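Local coordinates for protein toxin PAU_02230 (Photorhabdus asymbiotica subsp. asymbiotica ATCC 43949, PDB 6HV6) that acts as a bacterial toxin, modelled here as a fragment that joins a helical region to an antiparallel beta-sheet packed against further helices, at residues 116-121 / 151-156; 190-195 / 235-240; 263-268 / 336-341. The protein carries 1 engineered substitution. All coordinates share one frame; numbering follows the deposited sequence.

Contact 1. Residues 116-121 / 151-156; sequences DYNAPQ and AGKMNE
Y117 and G152 bring the two backbones within 5.2 Å of each other, CA to CA. Segment 116-121 leaves helix 101-115 through a type I beta turn with Y117 and N118 at its two central positions, closed by A119 N bonding to D116 O. Segment 151-156 is a piece of long helix 144-176. With no side chain on G152, Y117 CB can lie 3.7 Å from G152 CA, and the tyrosine settles directly against the bare backbone. With chi1 at 65°, CG of Y117 sits between its own N and carbonyl carbon, and the ring lies with one face on G152, CD2 being 3.7 Å from G152 C.

K153, the next residue, passes its CG near Y117 CD2 and runs on to the turn. Its chain is extended until chi4 turns the end inward (-63°), and NZ donates to Y117 O at 2.9 Å, in the carbonyl plane. One water joins the same NZ to A119 O, at 2.8 Å from each, while another donates to N118 OD1 and accepts only a weak bond from NZ. The ammonium group also bonds N126 OD1, so it ties the turn to the loop that follows it. M154 points away from the turn and packs on L130, K133, I134 and Y137, so at this point helix 144-176 has the turn after helix 101-115 on one side and helix 130-138 against M154.

Contact 2. Residues 190-195 / 235-240; sequences LYLKGK and PLYKSL
L192 and Y237 meet as aliphatic branch against aromatic ring. A single methyl, CD2 of L192, rests 3.7 Å from Y237 CD1 and at the same distance from CE1, with the two side chains crossing at about a right angle. Further out along the tyrosine, the hydroxyl end lies against the aliphatic part of K195: OH is 3.5 Å from K195 CB, and CG and CD are scarcely more distant. The contact is therefore mixed: methyl against ring carbons at L192, and the phenol oxygen against lysine methylenes at K195. The tyrosine leaves its helix with CG anti to the backbone N (chi1 179°), which carries the ring across to the opposing loop.

In the next shell, each partner is placed by its own backbone. L192 and K195 are the end residues of a type I' beta turn, closed by K195 N donating to L192 O at 2.9 Å. The central residues K193 and G194 both have positive phi, as this turn requires, and the tight reversal sets the two touching side chains on the same tyrosine. The lysine's bend at chi2 (-76°) keeps CG and CD beside the hydroxyl while the end of the chain leads away. On the other side, Y237 N bonds N234 OD1 in the first turn of helix 235-244, and S239 N to P235 O continues the helical pattern.

Around this pair the packing is largely helical. I231 backs both Y237 and K195, while E202 of helix 199-211 touches L192 and L240. L236 reaches M221 and L222 of helix 215-224 and also L205 of helix 199-211, and together with S239 it meets I364 of helix 361-365.

Contact 3. Residues 263-268 / 336-341; sequences NVSNLA and FPDDSV. With EDO (1,2-ethanediol), chain E.
A water does the polar work between V264 and D338, whose backbones approach without bonding directly: it donates to D338 O at 2.7 Å and accepts from V264 N at 3.3 Å. The first loop, 263-268, is built on an Asx motif. N263 OD1 receives the backbone N of N266 at 3.0 Å, and N266 OD1 in turn accepts from N263 N at 2.8 Å. Two asparagines thus clamp the loop by reciprocal side-chain bonds, each donor tilted by nearly 30° from the amide carbonyl plane it addresses. N266 ND2 extends the clamp to N261 O.

Within this clamped loop, V264 points its side chain to the partner loop. Its CG2 lies 3.9 Å from CB of V341 and close to CG1, the two valines crossing at about a right angle, in the one apolar touch between the segments. V341 leads into edge strand 342-346 of the six-stranded antiparallel sheet and packs on V284 of the adjacent strand 280-286. V264 also touches Q328 of helix 320-334, so the contact joins a loop, a helix and the sheet margin. At the more exposed end, S265 OG comes to 3.8 Å from D338 OD2.

Loop 336-341 has its own brace, a short 3-10 turn in which P337 O accepts two donors from S340, N and OG. Outside it, D339 OD2 takes a hydrogen bond from O1 of a 1,2-ethanediol molecule, probably a relic of crystallisation, at 2.9 Å.

The three contacts follow one another along the chain in series, each closing before the next opens, and they are spread along an elongated fragment. Contact 1 belongs to the helical region of helices 101-115, 130-138 and 144-176, about 27 Å from the centre of the chain. Contact 2 is the most central, about 10 Å from it, among the helices that follow strand 182-185. Contact 3 lies at the margin of the six-stranded sheet. Centres of contacts 1 and 3 are about 47 Å apart, on opposite sides of the chain's centre, and contact 2 is about 26 Å and 29 Å from them. None touches another; each joins parts of the chain within its own region.

Contact 1. Residues 116-121 / 151-156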
ATOM      1  N   ASP A 116      11.957  16.196  19.197  1.00 29.30           N
ATOM      2  CA  ASP A 116      13.248  16.504  19.794  1.00 30.34           C
ATOM      3  C   ASP A 116      13.818  15.273  20.477  1.00 28.57           C
ATOM      4  O   ASP A 116      14.344  15.342  21.592  1.00 27.30           O
ATOM      5  CB  ASP A 116      13.127  17.660  20.776  1.00 38.64           C
ATOM      6  CG  ASP A 116      14.441  18.364  20.997  1.00 40.00           C
ATOM      7  OD1 ASP A 116      15.342  18.232  20.136  1.00 40.48           O
ATOM      8  OD2 ASP A 116      14.571  19.026  22.036  1.00 44.03           O
ATOM      9  N   TYR A 117      13.709  14.125  19.800  1.00 27.39           N
ATOM     10  CA  TYR A 117      13.983  12.856  20.443  1.00 24.68           C
ATOM     11  C   TYR A 117      15.467  12.616  20.649  1.00 24.34           C
ATOM     12  O   TYR A 117      15.822  11.656  21.332  1.00 26.20           O
ATOM     13  CB  TYR A 117      13.386  11.705  19.637  1.00 25.64           C
ATOM     14  CG  TYR A 117      14.004  11.505  18.275  1.00 26.96           C
ATOM     15  CD1 TYR A 117      13.520  12.193  17.163  1.00 31.52           C
ATOM     16  CD2 TYR A 117      15.043  10.605  18.085  1.00 25.02           C
ATOM     17  CE1 TYR A 117      14.067  12.011  15.918  1.00 31.18           C
ATOM     18  CE2 TYR A 117      15.602  10.416  16.830  1.00 32.00           C
ATOM     19  CZ  TYR A 117      15.100  11.127  15.755  1.00 36.29           C
ATOM     20  OH  TYR A 117      15.632  10.960  14.504  1.00 42.33           O
ATOM     21  N   ASN A 118      16.340  13.453  20.089  1.00 24.71           N
ATOM     22  CA  ASN A 118      17.756  13.372  20.418  1.00 26.77           C
ATOM     23  C   ASN A 118      18.193  14.459  21.384  1.00 30.23           C
ATOM     24  O   ASN A 118      19.396  14.705  21.524  1.00 28.94           O
ATOM     25  CB  ASN A 118      18.592  13.404  19.146  1.00 37.84           C
ATOM     26  CG  ASN A 118      18.583  12.074  18.435  1.00 36.98           C
ATOM     27  OD1 ASN A 118      18.621  11.016  19.070  1.00 39.30           O
ATOM     28  ND2 ASN A 118      18.497  12.114  17.118  1.00 44.11           N
ATOM     29  N   ALA A 119      17.247  15.102  22.066  1.00 30.46           N
ATOM     30  CA  ALA A 119      17.603  16.000  23.157  1.00 31.66           C
ATOM     31  C   ALA A 119      18.513  15.262  24.138  1.00 29.63           C
ATOM     32  O   ALA A 119      18.165  14.169  24.595  1.00 27.87           O
ATOM     33  CB  ALA A 119      16.353  16.498  23.885  1.00 30.06           C
ATOM     34  N   PRO A 120      19.694  15.807  24.450  1.00 26.65           N
ATOM     35  CA  PRO A 120      20.657  15.052  25.266  1.00 25.52           C
ATOM     36  C   PRO A 120      20.149  14.687  26.644  1.00 28.21           C
ATOM     37  O   PRO A 120      20.647  13.718  27.232  1.00 28.45           O
ATOM     38  CB  PRO A 120      21.855  16.013  25.353  1.00 29.07           C
ATOM     39  CG  PRO A 120      21.783  16.781  24.069  1.00 29.72           C
ATOM     40  CD  PRO A 120      20.310  17.006  23.845  1.00 31.26           C
ATOM     41  N   GLN A 121      19.193  15.424  27.196  1.00 26.95           N
ATOM     42  CA  GLN A 121      18.721  14.992  28.500  1.00 31.95           C
ATOM     43  C   GLN A 121      18.005  13.645  28.444  1.00 30.41           C
ATOM     44  O   GLN A 121      17.613  13.136  29.492  1.00 29.23           O
ATOM     45  CB  GLN A 121      17.819  16.063  29.125  1.00 40.77           C
ATOM     46  CG  GLN A 121      16.653  16.497  28.271  1.00 47.34           C
ATOM     47  CD  GLN A 121      16.946  17.725  27.427  1.00 54.79           C
ATOM     48  OE1 GLN A 121      17.891  17.750  26.631  1.00 45.40           O
ATOM     49  NE2 GLN A 121      16.120  18.752  27.589  1.00 64.16           N
ATOM     50  N   ALA A 151       9.090   7.315  21.494  1.00 22.40           N
ATOM     51  CA  ALA A 151       8.527   7.059  20.175  1.00 24.00           C
ATOM     52  C   ALA A 151       9.459   7.561  19.080  1.00 26.76           C
ATOM     53  O   ALA A 151       9.654   6.887  18.063  1.00 24.98           O
ATOM     54  CB  ALA A 151       7.163   7.727  20.055  1.00 26.49           C
ATOM     55  N   GLY A 152      10.053   8.741  19.272  1.00 23.20           N
ATOM     56  CA  GLY A 152      11.013   9.231  18.297  1.00 28.37           C
ATOM     57  C   GLY A 152      12.201   8.299  18.142  1.00 26.10           C
ATOM     58  O   GLY A 152      12.593   7.955  17.023  1.00 25.00           O
ATOM     59  N   LYS A 153      12.771   7.855  19.266  1.00 22.08           N
ATOM     60  CA  LYS A 153      13.955   6.995  19.217  1.00 21.56           C
ATOM     61  C   LYS A 153      13.645   5.617  18.645  1.00 29.49           C
ATOM     62  O   LYS A 153      14.530   4.982  18.056  1.00 29.03           O
ATOM     63  CB  LYS A 153      14.562   6.858  20.622  1.00 20.82           C
ATOM     64  CG  LYS A 153      15.245   8.145  21.142  1.00 21.64           C
ATOM     65  CD  LYS A 153      15.882   7.930  22.542  1.00 20.26           C
ATOM     66  CE  LYS A 153      16.569   9.208  23.021  1.00 22.50           C
ATOM     67  NZ  LYS A 153      17.715   9.639  22.155  1.00 20.21           N
ATOM     68  N   MET A 154      12.415   5.134  18.818  1.00 24.10           N
ATOM     69  CA  MET A 154      11.983   3.837  18.307  1.00 26.74           C
ATOM     70  C   MET A 154      11.439   3.886  16.884  1.00 30.65           C
ATOM     71  O   MET A 154      11.088   2.833  16.340  1.00 30.33           O
ATOM     72  CB  MET A 154      10.899   3.252  19.212  1.00 25.70           C
ATOM     73  CG  MET A 154      11.441   2.754  20.563  1.00 28.64           C
ATOM     74  SD  MET A 154      10.114   1.968  21.488  1.00 31.02           S
ATOM     75  CE  MET A 154       9.311   3.357  22.266  1.00 32.89           C
ATOM     76  N   ASN A 155      11.354   5.069  16.274  1.00 27.94           N
ATOM     77  CA  ASN A 155      10.572   5.207  15.047  1.00 30.88           C
ATOM     78  C   ASN A 155      11.081   4.303  13.925  1.00 31.03           C
ATOM     79  O   ASN A 155      10.287   3.697  13.192  1.00 29.22           O
ATOM     80  CB  ASN A 155      10.554   6.663  14.594  1.00 29.69           C
ATOM     81  CG  ASN A 155       9.519   6.899  13.508  1.00 42.19           C
ATOM     82  OD1 ASN A 155       8.325   6.698  13.721  1.00 42.62           O
ATOM     83  ND2 ASN A 155       9.975   7.302  12.334  1.00 44.16           N
ATOM     84  N   GLU A 156      12.393   4.204  13.754  1.00 34.64           N
ATOM     85  CA  GLU A 156      12.898   3.348  12.685  1.00 35.00           C
ATOM     86  C   GLU A 156      12.619   1.880  12.985  1.00 36.43           C
ATOM     87  O   GLU A 156      12.265   1.116  12.084  1.00 34.24           O
ATOM     88  CB  GLU A 156      14.394   3.587  12.476  1.00 44.26           C
ATOM     89  CG  GLU A 156      14.718   4.952  11.857  1.00 55.17           C
ATOM     90  CD  GLU A 156      13.908   5.248  10.596  1.00 59.21           C
ATOM     91  OE1 GLU A 156      13.796   4.364   9.726  1.00 65.23           O
ATOM     92  OE2 GLU A 156      13.367   6.369  10.478  1.00 64.94           O
TER
HETATM   93  O   HOH W   1      18.074   8.409  19.001  1.00 51.44           O
HETATM   94  O   HOH W   2      18.906  11.724  23.545  1.00 22.28           O

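Contact 2. Residues 190-195 / 235-240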
ATOM      1  N   LEU A 190       4.597  -0.856   1.603  1.00 25.78           N
ATOM      2  CA  LEU A 190       6.043  -0.936   1.728  1.00 28.57           C
ATOM      3  C   LEU A 190       6.714   0.258   1.062  1.00 38.16           C
ATOM      4  O   LEU A 190       7.545   0.932   1.672  1.00 39.72           O
ATOM      5  CB  LEU A 190       6.550  -2.239   1.115  1.00 26.71           C
ATOM      6  CG  LEU A 190       6.365  -3.493   1.972  1.00 28.69           C
ATOM      7  CD1 LEU A 190       6.989  -4.686   1.274  1.00 26.52           C
ATOM      8  CD2 LEU A 190       7.002  -3.268   3.326  1.00 32.36           C
ATOM      9  N   TYR A 191       6.377   0.534  -0.193  1.00 32.74           N
ATOM     10  CA  TYR A 191       7.158   1.526  -0.918  1.00 35.19           C
ATOM     11  C   TYR A 191       6.597   2.937  -0.818  1.00 40.37           C
ATOM     12  O   TYR A 191       7.293   3.880  -1.211  1.00 44.76           O
ATOM     13  CB  TYR A 191       7.324   1.128  -2.396  1.00 30.79           C
ATOM     14  CG  TYR A 191       6.066   0.998  -3.216  1.00 27.32           C
ATOM     15  CD1 TYR A 191       5.583  -0.253  -3.582  1.00 25.53           C
ATOM     16  CD2 TYR A 191       5.374   2.121  -3.660  1.00 29.05           C
ATOM     17  CE1 TYR A 191       4.454  -0.384  -4.347  1.00 27.53           C
ATOM     18  CE2 TYR A 191       4.236   1.995  -4.419  1.00 24.13           C
ATOM     19  CZ  TYR A 191       3.785   0.738  -4.756  1.00 26.16           C
ATOM     20  OH  TYR A 191       2.653   0.593  -5.504  1.00 25.79           O
ATOM     21  N   LEU A 192       5.384   3.120  -0.292  1.00 30.97           N
ATOM     22  CA  LEU A 192       4.857   4.465  -0.102  1.00 38.27           C
ATOM     23  C   LEU A 192       5.274   5.095   1.218  1.00 50.56           C
ATOM     24  O   LEU A 192       4.954   6.263   1.446  1.00 56.59           O
ATOM     25  CB  LEU A 192       3.330   4.481  -0.205  1.00 38.80           C
ATOM     26  CG  LEU A 192       2.789   4.452  -1.637  1.00 36.46           C
ATOM     27  CD1 LEU A 192       1.273   4.601  -1.642  1.00 38.72           C
ATOM     28  CD2 LEU A 192       3.456   5.506  -2.515  1.00 42.36           C
ATOM     29  N   LYS A 193       5.961   4.361   2.090  1.00 55.12           N
ATOM     30  CA  LYS A 193       6.531   4.928   3.311  1.00 66.86           C
ATOM     31  C   LYS A 193       5.483   5.686   4.123  1.00 69.78           C
ATOM     32  O   LYS A 193       5.704   6.818   4.560  1.00 81.62           O
ATOM     33  CB  LYS A 193       7.706   5.849   2.986  1.00 72.97           C
ATOM     34  CG  LYS A 193       8.846   5.204   2.234  1.00 76.15           C
ATOM     35  CD  LYS A 193       9.934   6.235   1.952  1.00 76.61           C
ATOM     36  CE  LYS A 193      11.032   5.624   1.124  1.00 71.37           C
ATOM     37  NZ  LYS A 193      10.411   4.780   0.070  1.00 66.36           N
ATOM     38  N   GLY A 194       4.321   5.067   4.307  1.00 59.69           N
ATOM     39  CA  GLY A 194       3.275   5.679   5.100  1.00 50.69           C
ATOM     40  C   GLY A 194       2.540   6.832   4.449  1.00 51.15           C
ATOM     41  O   GLY A 194       1.609   7.371   5.059  1.00 51.17           O
ATOM     42  N   LYS A 195       2.922   7.238   3.238  1.00 47.25           N
ATOM     43  CA  LYS A 195       2.153   8.235   2.509  1.00 37.80           C
ATOM     44  C   LYS A 195       0.762   7.683   2.186  1.00 36.95           C
ATOM     45  O   LYS A 195       0.542   6.470   2.216  1.00 38.09           O
ATOM     46  CB  LYS A 195       2.887   8.638   1.227  1.00 40.30           C
ATOM     47  CG  LYS A 195       4.185   9.420   1.459  1.00 42.07           C
ATOM     48  CD  LYS A 195       3.898  10.861   1.852  1.00 46.39           C
ATOM     49  CE  LYS A 195       5.172  11.685   1.943  1.00 59.65           C
ATOM     50  NZ  LYS A 195       5.990  11.269   3.114  1.00 67.78           N
ATOM     51  N   PRO A 235      10.226  10.852  -9.117  1.00 27.32           N
ATOM     52  CA  PRO A 235       9.377  11.239 -10.252  1.00 30.47           C
ATOM     53  C   PRO A 235       8.181  10.320 -10.457  1.00 26.47           C
ATOM     54  O   PRO A 235       7.128  10.796 -10.894  1.00 30.97           O
ATOM     55  CB  PRO A 235      10.344  11.215 -11.449  1.00 31.16           C
ATOM     56  CG  PRO A 235      11.453  10.331 -11.033  1.00 31.42           C
ATOM     57  CD  PRO A 235      11.578  10.444  -9.539  1.00 28.59           C
ATOM     58  N   LEU A 236       8.282   9.037 -10.117  1.00 23.02           N
ATOM     59  CA  LEU A 236       7.133   8.155 -10.296  1.00 24.64           C
ATOM     60  C   LEU A 236       6.046   8.459  -9.279  1.00 25.61           C
ATOM     61  O   LEU A 236       4.863   8.512  -9.625  1.00 26.62           O
ATOM     62  CB  LEU A 236       7.563   6.688 -10.197  1.00 22.54           C
ATOM     63  CG  LEU A 236       6.421   5.675 -10.335  1.00 25.39           C
ATOM     64  CD1 LEU A 236       5.638   5.881 -11.641  1.00 28.60           C
ATOM     65  CD2 LEU A 236       6.986   4.253 -10.297  1.00 24.30           C
ATOM     66  N   TYR A 237       6.432   8.656  -8.015  1.00 28.06           N
ATOM     67  CA  TYR A 237       5.470   9.050  -6.989  1.00 28.88           C
ATOM     68  C   TYR A 237       4.796  10.375  -7.330  1.00 30.21           C
ATOM     69  O   TYR A 237       3.576  10.512  -7.183  1.00 31.05           O
ATOM     70  CB  TYR A 237       6.161   9.144  -5.631  1.00 27.55           C
ATOM     71  CG  TYR A 237       5.227   9.585  -4.523  1.00 27.29           C
ATOM     72  CD1 TYR A 237       4.191   8.773  -4.105  1.00 26.12           C
ATOM     73  CD2 TYR A 237       5.387  10.813  -3.898  1.00 31.24           C
ATOM     74  CE1 TYR A 237       3.329   9.170  -3.096  1.00 25.97           C
ATOM     75  CE2 TYR A 237       4.532  11.221  -2.890  1.00 37.05           C
ATOM     76  CZ  TYR A 237       3.509  10.392  -2.488  1.00 32.18           C
ATOM     77  OH  TYR A 237       2.651  10.782  -1.485  1.00 28.92           O
ATOM     78  N   LYS A 238       5.573  11.364  -7.783  1.00 29.78           N
ATOM     79  CA  LYS A 238       4.982  12.644  -8.175  1.00 26.21           C
ATOM     80  C   LYS A 238       3.975  12.462  -9.310  1.00 27.13           C
ATOM     81  O   LYS A 238       2.914  13.096  -9.311  1.00 35.09           O
ATOM     82  CB  LYS A 238       6.077  13.641  -8.585  1.00 31.34           C
ATOM     83  CG  LYS A 238       6.848  14.244  -7.401  1.00 36.86           C
ATOM     84  CD  LYS A 238       7.485  15.603  -7.723  1.00 46.31           C
ATOM     85  CE  LYS A 238       8.668  15.474  -8.640  1.00 50.32           C
ATOM     86  NZ  LYS A 238       9.539  16.716  -8.673  1.00 50.87           N
ATOM     87  N   SER A 239       4.282  11.594 -10.280  1.00 27.13           N
ATOM     88  CA  SER A 239       3.349  11.373 -11.386  1.00 30.88           C
ATOM     89  C   SER A 239       2.080  10.680 -10.904  1.00 28.46           C
ATOM     90  O   SER A 239       0.979  10.978 -11.387  1.00 32.76           O
ATOM     91  CB  SER A 239       4.012  10.546 -12.495  1.00 31.68           C
ATOM     92  OG  SER A 239       5.083  11.233 -13.120  1.00 33.73           O
ATOM     93  N   LEU A 240       2.219   9.737  -9.968  1.00 31.36           N
ATOM     94  CA  LEU A 240       1.048   9.079  -9.392  1.00 28.13           C
ATOM     95  C   LEU A 240       0.140  10.093  -8.711  1.00 34.02           C
ATOM     96  O   LEU A 240      -1.083  10.081  -8.908  1.00 33.80           O
ATOM     97  CB  LEU A 240       1.484   7.987  -8.406  1.00 26.27           C
ATOM     98  CG  LEU A 240       2.095   6.708  -8.994  1.00 27.86           C
ATOM     99  CD1 LEU A 240       2.662   5.834  -7.879  1.00 26.74           C
ATOM    100  CD2 LEU A 240       1.064   5.922  -9.787  1.00 26.20           C
TER

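Contact 3. Residues 263-268 / 336-341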
ATOM      1  N   ASN A 263     -21.384  -8.139 -11.203  1.00 61.88           N
ATOM      2  CA  ASN A 263     -21.110  -7.965  -9.784  1.00 57.54           C
ATOM      3  C   ASN A 263     -20.111  -9.024  -9.336  1.00 54.98           C
ATOM      4  O   ASN A 263     -19.656  -9.857 -10.128  1.00 52.36           O
ATOM      5  CB  ASN A 263     -22.399  -8.048  -8.964  1.00 57.82           C
ATOM      6  CG  ASN A 263     -23.155  -9.316  -9.230  1.00 59.07           C
ATOM      7  OD1 ASN A 263     -22.644 -10.411  -8.999  1.00 57.20           O
ATOM      8  ND2 ASN A 263     -24.379  -9.185  -9.726  1.00 67.09           N
ATOM      9  N   VAL A 264     -19.787  -9.001  -8.042  1.00 50.47           N
ATOM     10  CA  VAL A 264     -18.783  -9.920  -7.514  1.00 52.17           C
ATOM     11  C   VAL A 264     -19.246 -11.366  -7.659  1.00 55.26           C
ATOM     12  O   VAL A 264     -18.443 -12.266  -7.932  1.00 52.69           O
ATOM     13  CB  VAL A 264     -18.462  -9.573  -6.049  1.00 56.35           C
ATOM     14  CG1 VAL A 264     -17.307 -10.416  -5.549  1.00 54.46           C
ATOM     15  CG2 VAL A 264     -18.129  -8.097  -5.922  1.00 57.92           C
ATOM     16  N   SER A 265     -20.548 -11.613  -7.489  1.00 48.40           N
ATOM     17  CA  SER A 265     -21.031 -12.989  -7.480  1.00 57.58           C
ATOM     18  C   SER A 265     -20.958 -13.624  -8.863  1.00 60.88           C
ATOM     19  O   SER A 265     -20.607 -14.801  -8.983  1.00 62.31           O
ATOM     20  CB  SER A 265     -22.459 -13.045  -6.936  1.00 59.29           C
ATOM     21  OG  SER A 265     -22.461 -12.934  -5.522  1.00 66.84           O
ATOM     22  N   ASN A 266     -21.280 -12.874  -9.920  1.00 50.19           N
ATOM     23  CA  ASN A 266     -21.339 -13.445 -11.263  1.00 52.86           C
ATOM     24  C   ASN A 266     -20.085 -13.156 -12.089  1.00 53.90           C
ATOM     25  O   ASN A 266     -20.100 -13.354 -13.308  1.00 47.93           O
ATOM     26  CB  ASN A 266     -22.594 -12.955 -12.004  1.00 53.02           C
ATOM     27  CG  ASN A 266     -22.561 -11.459 -12.337  1.00 51.80           C
ATOM     28  OD1 ASN A 266     -21.571 -10.767 -12.110  1.00 49.02           O
ATOM     29  ND2 ASN A 266     -23.658 -10.963 -12.893  1.00 54.18           N
ATOM     30  N   LEU A 267     -19.000 -12.703 -11.457  1.00 44.26           N
ATOM     31  CA  LEU A 267     -17.822 -12.314 -12.227  1.00 40.12           C
ATOM     32  C   LEU A 267     -17.235 -13.501 -12.981  1.00 42.14           C
ATOM     33  O   LEU A 267     -16.744 -13.348 -14.105  1.00 42.45           O
ATOM     34  CB  LEU A 267     -16.769 -11.687 -11.304  1.00 41.28           C
ATOM     35  CG  LEU A 267     -15.590 -10.981 -11.984  1.00 44.58           C
ATOM     36  CD1 LEU A 267     -16.038  -9.672 -12.594  1.00 49.81           C
ATOM     37  CD2 LEU A 267     -14.444 -10.748 -11.010  1.00 43.95           C
ATOM     38  N   ALA A 268     -17.286 -14.698 -12.387  1.00 45.07           N
ATOM     39  CA  ALA A 268     -16.601 -15.845 -12.977  1.00 43.51           C
ATOM     40  C   ALA A 268     -17.243 -16.308 -14.277  1.00 46.48           C
ATOM     41  O   ALA A 268     -16.596 -17.021 -15.053  1.00 51.17           O
ATOM     42  CB  ALA A 268     -16.553 -17.003 -11.982  1.00 47.94           C
ATOM     43  N   PHE A 336     -15.632  -6.174   2.046  1.00 28.73           N
ATOM     44  CA  PHE A 336     -16.379  -5.192   1.259  1.00 28.68           C
ATOM     45  C   PHE A 336     -17.744  -5.756   0.901  1.00 33.83           C
ATOM     46  O   PHE A 336     -17.816  -6.844   0.318  1.00 35.30           O
ATOM     47  CB  PHE A 336     -15.641  -4.853  -0.028  1.00 27.23           C
ATOM     48  CG  PHE A 336     -14.351  -4.101   0.174  1.00 30.83           C
ATOM     49  CD1 PHE A 336     -14.175  -3.271   1.267  1.00 31.94           C
ATOM     50  CD2 PHE A 336     -13.320  -4.221  -0.745  1.00 31.71           C
ATOM     51  CE1 PHE A 336     -12.987  -2.573   1.440  1.00 37.94           C
ATOM     52  CE2 PHE A 336     -12.130  -3.520  -0.573  1.00 31.29           C
ATOM     53  CZ  PHE A 336     -11.969  -2.697   0.517  1.00 32.31           C
ATOM     54  N   PRO A 337     -18.842  -5.057   1.189  1.00 31.61           N
ATOM     55  CA  PRO A 337     -20.148  -5.507   0.693  1.00 33.44           C
ATOM     56  C   PRO A 337     -20.187  -5.495  -0.833  1.00 33.04           C
ATOM     57  O   PRO A 337     -19.516  -4.691  -1.486  1.00 32.80           O
ATOM     58  CB  PRO A 337     -21.139  -4.509   1.303  1.00 34.93           C
ATOM     59  CG  PRO A 337     -20.320  -3.336   1.693  1.00 44.49           C
ATOM     60  CD  PRO A 337     -18.955  -3.850   2.029  1.00 34.38           C
ATOM     61  N   ASP A 338     -20.974  -6.421  -1.390  1.00 34.59           N
ATOM     62  CA  ASP A 338     -21.008  -6.624  -2.837  1.00 34.63           C
ATOM     63  C   ASP A 338     -21.383  -5.352  -3.581  1.00 35.84           C
ATOM     64  O   ASP A 338     -20.807  -5.049  -4.632  1.00 37.52           O
ATOM     65  CB  ASP A 338     -21.996  -7.740  -3.192  1.00 44.98           C
ATOM     66  CG  ASP A 338     -21.541  -9.100  -2.705  1.00 61.31           C
ATOM     67  OD1 ASP A 338     -20.462  -9.178  -2.073  1.00 60.39           O
ATOM     68  OD2 ASP A 338     -22.264 -10.091  -2.960  1.00 66.56           O
ATOM     69  N   ASP A 339     -22.365  -4.605  -3.066  1.00 36.20           N
ATOM     70  CA  ASP A 339     -22.804  -3.381  -3.721  1.00 36.81           C
ATOM     71  C   ASP A 339     -21.786  -2.255  -3.622  1.00 37.40           C
ATOM     72  O   ASP A 339     -22.000  -1.202  -4.227  1.00 35.40           O
ATOM     73  CB  ASP A 339     -24.130  -2.903  -3.128  1.00 39.34           C
ATOM     74  CG  ASP A 339     -24.067  -2.753  -1.623  1.00 47.16           C
ATOM     75  OD1 ASP A 339     -23.850  -3.762  -0.924  1.00 38.99           O
ATOM     76  OD2 ASP A 339     -24.215  -1.620  -1.136  1.00 44.55           O
ATOM     77  N   SER A 340     -20.717  -2.429  -2.855  1.00 33.03           N
ATOM     78  CA  SER A 340     -19.710  -1.392  -2.740  1.00 32.81           C
ATOM     79  C   SER A 340     -18.576  -1.589  -3.727  1.00 34.71           C
ATOM     80  O   SER A 340     -17.718  -0.713  -3.832  1.00 29.80           O
ATOM     81  CB  SER A 340     -19.151  -1.329  -1.317  1.00 30.88           C
ATOM     82  OG  SER A 340     -18.181  -2.338  -1.085  1.00 29.85           O
ATOM     83  N   VAL A 341     -18.567  -2.702  -4.456  1.00 29.78           N
ATOM     84  CA  VAL A 341     -17.509  -3.035  -5.404  1.00 30.62           C
ATOM     85  C   VAL A 341     -18.091  -2.923  -6.810  1.00 33.87           C
ATOM     86  O   VAL A 341     -19.103  -3.561  -7.119  1.00 33.27           O
ATOM     87  CB  VAL A 341     -16.945  -4.440  -5.145  1.00 33.65           C
ATOM     88  CG1 VAL A 341     -15.865  -4.781  -6.181  1.00 32.46           C
ATOM     89  CG2 VAL A 341     -16.394  -4.541  -3.721  1.00 28.38           C
TER
HETATM   90  C1  EDO E2204     -24.614   1.422  -2.011  1.00 59.33           C
HETATM   91  O1  EDO E2204     -25.132   0.484  -2.956  1.00 57.08           O
HETATM   92  C2  EDO E2204     -25.763   1.986  -1.183  1.00 65.00           C
HETATM   93  O2  EDO E2204     -25.215   2.701  -0.069  1.00 70.60           O
HETATM   94  O   HOH W   3     -20.701  -5.976  -7.147  1.00 49.97           O